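Long-range contact in tudor domain-containing protein 1 (Homo sapiens, PDB 5M9N), which probably acts in the piRNA pathway that silences transposable elements during spermatogenesis, its tudor domains binding arginine-methylated partners such as Piwi proteins: residues 150-164 with 204-217. Numbering follows the deposited sequence.
Sequences LAGVKPSLGIWTPEA and VSKVLLDAGFAVGE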
ATOM      1  N   LEU A 150     -12.419   5.290   4.201  1.00 28.61           N
ATOM      2  CA  LEU A 150     -12.955   5.335   5.531  1.00 29.95           C
ATOM      3  C   LEU A 150     -14.489   5.433   5.458  1.00 30.88           C
ATOM      4  O   LEU A 150     -14.994   6.368   4.865  1.00 31.19           O
ATOM      5  CB  LEU A 150     -12.358   6.518   6.304  1.00 30.14           C
ATOM      6  CG  LEU A 150     -12.682   6.392   7.809  1.00 30.63           C
ATOM      7  CD1 LEU A 150     -11.882   5.267   8.456  1.00 30.45           C
ATOM      8  CD2 LEU A 150     -12.430   7.667   8.576  1.00 31.02           C
ATOM      9  N   ALA A 151     -15.196   4.435   5.999  1.00 32.48           N
ATOM     10  CA  ALA A 151     -16.693   4.347   6.041  1.00 34.30           C
ATOM     11  C   ALA A 151     -17.375   5.469   6.789  1.00 35.83           C
ATOM     12  O   ALA A 151     -16.871   5.959   7.799  1.00 35.65           O
ATOM     13  CB  ALA A 151     -17.163   3.015   6.676  1.00 34.64           C
ATOM     14  N   GLY A 152     -18.535   5.860   6.251  1.00 38.34           N
ATOM     15  CA  GLY A 152     -19.500   6.725   6.933  1.00 40.28           C
ATOM     16  C   GLY A 152     -19.203   8.211   6.912  1.00 41.08           C
ATOM     17  O   GLY A 152     -19.907   8.959   7.579  1.00 41.30           O
ATOM     18  N   VAL A 153     -18.183   8.648   6.173  1.00 41.10           N
ATOM     19  CA  VAL A 153     -17.741  10.042   6.231  1.00 42.48           C
ATOM     20  C   VAL A 153     -17.539  10.650   4.867  1.00 42.69           C
ATOM     21  O   VAL A 153     -17.188   9.959   3.927  1.00 42.44           O
ATOM     22  CB  VAL A 153     -16.441  10.273   7.037  1.00 42.10           C
ATOM     23  CG1 VAL A 153     -16.691  10.017   8.497  1.00 42.37           C
ATOM     24  CG2 VAL A 153     -15.236   9.471   6.479  1.00 41.49           C
ATOM     25  N   LYS A 154     -17.807  11.957   4.798  1.00 44.84           N
ATOM     26  CA  LYS A 154     -17.484  12.809   3.647  1.00 45.08           C
ATOM     27  C   LYS A 154     -16.811  14.048   4.198  1.00 44.89           C
ATOM     28  O   LYS A 154     -17.116  14.457   5.334  1.00 44.56           O
ATOM     29  CB  LYS A 154     -18.742  13.291   2.976  1.00 48.00           C
ATOM     30  CG  LYS A 154     -19.680  12.231   2.446  1.00 50.08           C
ATOM     31  CD  LYS A 154     -21.134  12.744   2.470  1.00 52.55           C
ATOM     32  CE  LYS A 154     -21.322  14.090   1.783  1.00 53.72           C
ATOM     33  NZ  LYS A 154     -22.744  14.294   1.422  1.00 55.96           N
ATOM     34  N   PRO A 155     -15.943  14.683   3.402  1.00 44.65           N
ATOM     35  CA  PRO A 155     -15.253  15.888   3.864  1.00 46.01           C
ATOM     36  C   PRO A 155     -16.231  17.039   4.038  1.00 48.32           C
ATOM     37  O   PRO A 155     -16.946  17.345   3.076  1.00 49.06           O
ATOM     38  CB  PRO A 155     -14.301  16.223   2.712  1.00 45.33           C
ATOM     39  CG  PRO A 155     -14.797  15.469   1.529  1.00 44.54           C
ATOM     40  CD  PRO A 155     -15.556  14.297   2.026  1.00 44.51           C
ATOM     41  N   SER A 156     -16.250  17.697   5.197  1.00 49.63           N
ATOM     42  CA  SER A 156     -17.336  18.659   5.481  1.00 52.85           C
ATOM     43  C   SER A 156     -17.302  19.905   4.592  1.00 54.02           C
ATOM     44  O   SER A 156     -18.288  20.612   4.558  1.00 57.54           O
ATOM     45  CB  SER A 156     -17.445  19.045   6.959  1.00 53.52           C
ATOM     46  OG  SER A 156     -16.525  20.038   7.345  1.00 54.68           O
ATOM     47  N   LEU A 157     -16.194  20.161   3.891  1.00 53.82           N
ATOM     48  CA  LEU A 157     -16.126  21.195   2.829  1.00 54.74           C
ATOM     49  C   LEU A 157     -16.297  20.670   1.408  1.00 52.99           C
ATOM     50  O   LEU A 157     -16.528  21.469   0.493  1.00 56.12           O
ATOM     51  CB  LEU A 157     -14.792  21.947   2.886  1.00 54.93           C
ATOM     52  CG  LEU A 157     -14.423  22.584   4.224  1.00 55.74           C
ATOM     53  CD1 LEU A 157     -13.099  23.324   4.114  1.00 55.62           C
ATOM     54  CD2 LEU A 157     -15.522  23.523   4.690  1.00 57.81           C
ATOM     55  N   GLY A 158     -16.192  19.354   1.213  1.00 50.75           N
ATOM     56  CA  GLY A 158     -16.142  18.727  -0.120  1.00 49.55           C
ATOM     57  C   GLY A 158     -14.731  18.342  -0.541  1.00 48.75           C
ATOM     58  O   GLY A 158     -14.525  17.667  -1.575  1.00 48.46           O
ATOM     59  N   ILE A 159     -13.759  18.825   0.226  1.00 48.38           N
ATOM     60  CA  ILE A 159     -12.351  18.509   0.048  1.00 48.01           C
ATOM     61  C   ILE A 159     -11.799  18.198   1.445  1.00 45.95           C
ATOM     62  O   ILE A 159     -12.129  18.950   2.366  1.00 43.71           O
ATOM     63  CB  ILE A 159     -11.551  19.732  -0.446  1.00 49.23           C
ATOM     64  CG1 ILE A 159     -12.268  20.496  -1.571  1.00 51.54           C
ATOM     65  CG2 ILE A 159     -10.156  19.300  -0.884  1.00 49.49           C
ATOM     66  CD1 ILE A 159     -12.423  19.754  -2.874  1.00 51.22           C
ATOM     67  N   TRP A 160     -10.952  17.158   1.590  1.00 45.03           N
ATOM     68  CA  TRP A 160     -10.204  16.938   2.881  1.00 45.93           C
ATOM     69  C   TRP A 160      -9.026  17.893   2.997  1.00 48.20           C
ATOM     70  O   TRP A 160      -8.149  17.962   2.108  1.00 50.08           O
ATOM     71  CB  TRP A 160      -9.699  15.505   3.070  1.00 43.47           C
ATOM     72  CG  TRP A 160     -10.775  14.499   3.036  1.00 42.11           C
ATOM     73  CD1 TRP A 160     -11.131  13.755   1.964  1.00 41.43           C
ATOM     74  CD2 TRP A 160     -11.654  14.110   4.111  1.00 41.72           C
ATOM     75  NE1 TRP A 160     -12.167  12.936   2.288  1.00 41.51           N
ATOM     76  CE2 TRP A 160     -12.513  13.126   3.599  1.00 41.21           C
ATOM     77  CE3 TRP A 160     -11.799  14.502   5.460  1.00 41.23           C
ATOM     78  CZ2 TRP A 160     -13.505  12.500   4.381  1.00 41.47           C
ATOM     79  CZ3 TRP A 160     -12.800  13.889   6.242  1.00 41.27           C
ATOM     80  CH2 TRP A 160     -13.639  12.904   5.700  1.00 41.17           C
ATOM     81  N   THR A 161      -9.045  18.656   4.077  1.00 52.75           N
ATOM     82  CA  THR A 161      -8.010  19.620   4.372  1.00 57.18           C
ATOM     83  C   THR A 161      -6.848  18.926   5.096  1.00 60.72           C
ATOM     84  O   THR A 161      -7.098  18.017   5.911  1.00 57.24           O
ATOM     85  CB  THR A 161      -8.541  20.714   5.296  1.00 59.01           C
ATOM     86  OG1 THR A 161      -9.006  20.125   6.511  1.00 60.72           O
ATOM     87  CG2 THR A 161      -9.680  21.419   4.648  1.00 59.38           C
ATOM     88  N   PRO A 162      -5.588  19.373   4.835  1.00 63.60           N
ATOM     89  CA  PRO A 162      -4.384  18.783   5.452  1.00 62.67           C
ATOM     90  C   PRO A 162      -4.444  18.705   6.962  1.00 61.29           C
ATOM     91  O   PRO A 162      -3.733  17.890   7.551  1.00 57.19           O
ATOM     92  CB  PRO A 162      -3.241  19.718   5.015  1.00 65.68           C
ATOM     93  CG  PRO A 162      -3.907  20.955   4.505  1.00 67.16           C
ATOM     94  CD  PRO A 162      -5.237  20.524   3.973  1.00 65.72           C
ATOM     95  N   GLU A 163      -5.275  19.552   7.566  1.00 59.03           N
ATOM     96  CA  GLU A 163      -5.575  19.438   8.963  1.00 58.91           C
ATOM     97  C   GLU A 163      -6.404  18.220   9.351  1.00 56.31           C
ATOM     98  O   GLU A 163      -6.207  17.671  10.437  1.00 55.14           O
ATOM     99  CB  GLU A 163      -6.302  20.677   9.446  1.00 61.46           C
ATOM    100  CG  GLU A 163      -6.466  20.653  10.947  1.00 63.34           C
ATOM    101  CD  GLU A 163      -6.588  22.015  11.578  1.00 66.87           C
ATOM    102  OE1 GLU A 163      -6.929  22.964  10.839  1.00 66.63           O
ATOM    103  OE2 GLU A 163      -6.357  22.108  12.825  1.00 67.64           O
ATOM    104  N   ALA A 164      -7.393  17.851   8.538  1.00 52.36           N
ATOM    105  CA  ALA A 164      -8.169  16.636   8.807  1.00 49.87           C
ATOM    106  C   ALA A 164      -7.245  15.436   8.689  1.00 47.99           C
ATOM    107  O   ALA A 164      -7.262  14.536   9.511  1.00 44.45           O
ATOM    108  CB  ALA A 164      -9.327  16.490   7.837  1.00 49.91           C
ATOM    109  N   VAL A 204     -12.181   6.098  14.096  1.00 42.08           N
ATOM    110  CA  VAL A 204     -11.516   7.200  13.458  1.00 41.48           C
ATOM    111  C   VAL A 204     -12.588   8.072  12.803  1.00 41.48           C
ATOM    112  O   VAL A 204     -12.487   9.274  12.883  1.00 40.78           O
ATOM    113  CB  VAL A 204     -10.409   6.740  12.469  1.00 40.93           C
ATOM    114  CG1 VAL A 204      -9.804   7.918  11.707  1.00 40.91           C
ATOM    115  CG2 VAL A 204      -9.309   6.002  13.231  1.00 40.75           C
ATOM    116  N   SER A 205     -13.592   7.449  12.167  1.00 42.15           N
ATOM    117  CA  SER A 205     -14.743   8.153  11.570  1.00 42.66           C
ATOM    118  C   SER A 205     -15.402   9.115  12.577  1.00 42.97           C
ATOM    119  O   SER A 205     -15.574  10.275  12.278  1.00 43.13           O
ATOM    120  CB  SER A 205     -15.793   7.143  11.057  1.00 43.53           C
ATOM    121  OG  SER A 205     -15.324   6.365   9.943  1.00 44.37           O
ATOM    122  N   LYS A 206     -15.731   8.619  13.762  1.00 43.02           N
ATOM    123  CA  LYS A 206     -16.471   9.409  14.811  1.00 44.80           C
ATOM    124  C   LYS A 206     -15.685  10.646  15.261  1.00 44.56           C
ATOM    125  O   LYS A 206     -16.244  11.729  15.360  1.00 44.82           O
ATOM    126  CB  LYS A 206     -16.865   8.530  16.041  1.00 45.54           C
ATOM    127  CG  LYS A 206     -17.664   9.250  17.163  1.00 47.37           C
ATOM    128  CD  LYS A 206     -18.826  10.113  16.643  1.00 48.81           C
ATOM    129  CE  LYS A 206     -19.934  10.406  17.671  1.00 50.40           C
ATOM    130  NZ  LYS A 206     -19.437  10.638  19.061  1.00 50.96           N
ATOM    131  N   VAL A 207     -14.382  10.493  15.463  1.00 44.43           N
ATOM    132  CA  VAL A 207     -13.551  11.616  15.889  1.00 46.28           C
ATOM    133  C   VAL A 207     -13.517  12.721  14.813  1.00 47.95           C
ATOM    134  O   VAL A 207     -13.600  13.902  15.132  1.00 50.17           O
ATOM    135  CB  VAL A 207     -12.107  11.184  16.205  1.00 45.49           C
ATOM    136  CG1 VAL A 207     -11.245  12.404  16.531  1.00 46.53           C
ATOM    137  CG2 VAL A 207     -12.055  10.189  17.355  1.00 45.78           C
ATOM    138  N   LEU A 208     -13.389  12.333  13.543  1.00 48.62           N
ATOM    139  CA  LEU A 208     -13.416  13.301  12.443  1.00 49.24           C
ATOM    140  C   LEU A 208     -14.770  14.047  12.302  1.00 50.46           C
ATOM    141  O   LEU A 208     -14.789  15.252  11.992  1.00 53.41           O
ATOM    142  CB  LEU A 208     -13.040  12.624  11.111  1.00 48.82           C
ATOM    143  CG  LEU A 208     -11.604  12.122  10.961  1.00 48.50           C
ATOM    144  CD1 LEU A 208     -11.458  11.341   9.661  1.00 48.46           C
ATOM    145  CD2 LEU A 208     -10.596  13.275  10.978  1.00 48.96           C
ATOM    146  N   LEU A 209     -15.875  13.323  12.477  1.00 49.61           N
ATOM    147  CA  LEU A 209     -17.209  13.908  12.597  1.00 51.01           C
ATOM    148  C   LEU A 209     -17.309  14.850  13.805  1.00 53.50           C
ATOM    149  O   LEU A 209     -17.773  15.977  13.664  1.00 54.05           O
ATOM    150  CB  LEU A 209     -18.272  12.811  12.710  1.00 51.30           C
ATOM    151  CG  LEU A 209     -18.466  11.978  11.432  1.00 51.21           C
ATOM    152  CD1 LEU A 209     -18.929  10.554  11.700  1.00 50.51           C
ATOM    153  CD2 LEU A 209     -19.432  12.672  10.493  1.00 51.54           C
ATOM    154  N   ASP A 210     -16.836  14.407  14.975  1.00 53.82           N
ATOM    155  CA  ASP A 210     -16.886  15.250  16.180  1.00 56.38           C
ATOM    156  C   ASP A 210     -16.038  16.508  16.061  1.00 57.17           C
ATOM    157  O   ASP A 210     -16.418  17.552  16.579  1.00 58.22           O
ATOM    158  CB  ASP A 210     -16.488  14.460  17.432  1.00 56.87           C
ATOM    159  CG  ASP A 210     -17.517  13.415  17.819  1.00 57.99           C
ATOM    160  OD1 ASP A 210     -18.616  13.363  17.239  1.00 58.71           O
ATOM    161  OD2 ASP A 210     -17.237  12.622  18.732  1.00 60.30           O
ATOM    162  N   ALA A 211     -14.918  16.424  15.352  1.00 57.02           N
ATOM    163  CA  ALA A 211     -14.002  17.563  15.195  1.00 57.52           C
ATOM    164  C   ALA A 211     -14.392  18.566  14.107  1.00 58.76           C
ATOM    165  O   ALA A 211     -13.678  19.554  13.901  1.00 60.73           O
ATOM    166  CB  ALA A 211     -12.589  17.067  14.941  1.00 56.74           C
ATOM    167  N   GLY A 212     -15.489  18.321  13.391  1.00 57.62           N
ATOM    168  CA  GLY A 212     -15.938  19.224  12.338  1.00 56.58           C
ATOM    169  C   GLY A 212     -15.597  18.735  10.941  1.00 54.85           C
ATOM    170  O   GLY A 212     -16.397  18.901  10.030  1.00 55.41           O
ATOM    171  N   PHE A 213     -14.437  18.091  10.792  1.00 53.16           N
ATOM    172  CA  PHE A 213     -13.813  17.863   9.492  1.00 51.58           C
ATOM    173  C   PHE A 213     -14.659  16.978   8.577  1.00 50.18           C
ATOM    174  O   PHE A 213     -14.614  17.134   7.349  1.00 48.06           O
ATOM    175  CB  PHE A 213     -12.408  17.260   9.639  1.00 52.10           C
ATOM    176  CG  PHE A 213     -11.476  18.072  10.518  1.00 53.13           C
ATOM    177  CD1 PHE A 213     -11.249  19.423  10.265  1.00 54.07           C
ATOM    178  CD2 PHE A 213     -10.840  17.494  11.614  1.00 53.99           C
ATOM    179  CE1 PHE A 213     -10.400  20.172  11.075  1.00 55.05           C
ATOM    180  CE2 PHE A 213      -9.997  18.244  12.425  1.00 53.78           C
ATOM    181  CZ  PHE A 213      -9.773  19.576  12.156  1.00 54.21           C
ATOM    182  N   ALA A 214     -15.458  16.093   9.167  1.00 48.61           N
ATOM    183  CA  ALA A 214     -16.282  15.188   8.395  1.00 48.20           C
ATOM    184  C   ALA A 214     -17.744  15.403   8.647  1.00 48.67           C
ATOM    185  O   ALA A 214     -18.116  15.918   9.666  1.00 48.19           O
ATOM    186  CB  ALA A 214     -15.920  13.761   8.742  1.00 48.63           C
ATOM    187  N   VAL A 215     -18.555  14.959   7.693  1.00 50.47           N
ATOM    188  CA  VAL A 215     -20.021  14.901   7.792  1.00 51.87           C
ATOM    189  C   VAL A 215     -20.482  13.474   7.436  1.00 51.85           C
ATOM    190  O   VAL A 215     -19.795  12.764   6.677  1.00 50.50           O
ATOM    191  CB  VAL A 215     -20.729  15.957   6.875  1.00 53.10           C
ATOM    192  CG1 VAL A 215     -20.472  17.397   7.353  1.00 53.78           C
ATOM    193  CG2 VAL A 215     -20.324  15.813   5.408  1.00 52.48           C
ATOM    194  N   GLY A 216     -21.640  13.071   7.955  1.00 52.18           N
ATOM    195  CA  GLY A 216     -22.144  11.700   7.812  1.00 53.61           C
ATOM    196  C   GLY A 216     -22.663  11.296   6.435  1.00 55.55           C
ATOM    197  O   GLY A 216     -23.111  12.148   5.662  1.00 56.86           O
ATOM    198  N   GLU A 217     -22.579   9.997   6.118  1.00 55.83           N
ATOM    199  CA  GLU A 217     -23.356   9.396   5.015  1.00 57.10           C
ATOM    200  C   GLU A 217     -23.757   7.954   5.296  1.00 57.25           C
ATOM    201  O   GLU A 217     -23.042   7.243   5.991  1.00 57.19           O
ATOM    202  CB  GLU A 217     -22.574   9.448   3.718  1.00 57.75           C
ATOM    203  CG  GLU A 217     -21.141   8.955   3.838  1.00 57.05           C
ATOM    204  CD  GLU A 217     -20.483   8.784   2.491  1.00 56.95           C
ATOM    205  OE1 GLU A 217     -20.912   9.442   1.516  1.00 58.37           O
ATOM    206  OE2 GLU A 217     -19.532   7.993   2.407  1.00 57.40           O
TER
HETATM  207  O   HOH W   1     -17.122   7.105   3.394  1.00 37.65           O
HETATM  208  O   HOH W   2     -19.728   5.032   3.705  1.00 38.98           O
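The hydroxyl of Ser-205 donates to the carbonyl of Ala-151, with OG 2.7 Å from O. It comes in almost head-on, at a C=O...OG angle of 163°. With chi1 -67°, OG lies anti to its own carbonyl carbon and beside its backbone N, and from there it meets Ala-151 O. Leu-150 CG lies against Ser-205 OG. CD2 of Leu-150 touches Val-204 CG1 and Leu-208 CD1. Past Ala-151 the chain pairs with strand 214-216. Lys-154 and Val-215 form the hydrogen-bonded pair of a two-stranded antiparallel ribbon, Lys-154 N lying 2.9 Å from Val-215 O and Val-215 N 2.8 Å from Lys-154 O. This ribbon and helices 162-172 and 204-210 belong to the SN-like part of the extended Tudor domain, away from the five-stranded Tudor barrel. Val-153 CG1 touches both Leu-209 CD1 and Ala-214 CB, the latter 3.8 Å away. That methyl also meets the edge of the Trp-160 ring at CH2. Pro-155 CB sits over one face of the indole, and NE1 bonds to Glu-48. At the ribbon's far end Ser-156 holds two successive carbonyls: its N is 2.8 Å from Phe-213 O, its OG 2.9 Å from Gly-212 O. Ala-164 CA stands over one face of the Phe-213 ring, 4.2 Å from the centroid, in a CH-pi contact. Glu-163 CG reaches CZ of that ring, the two side chains crossing at about a right angle. A water joins Gly-152 N to the carboxylate of Glu-217 through OE2.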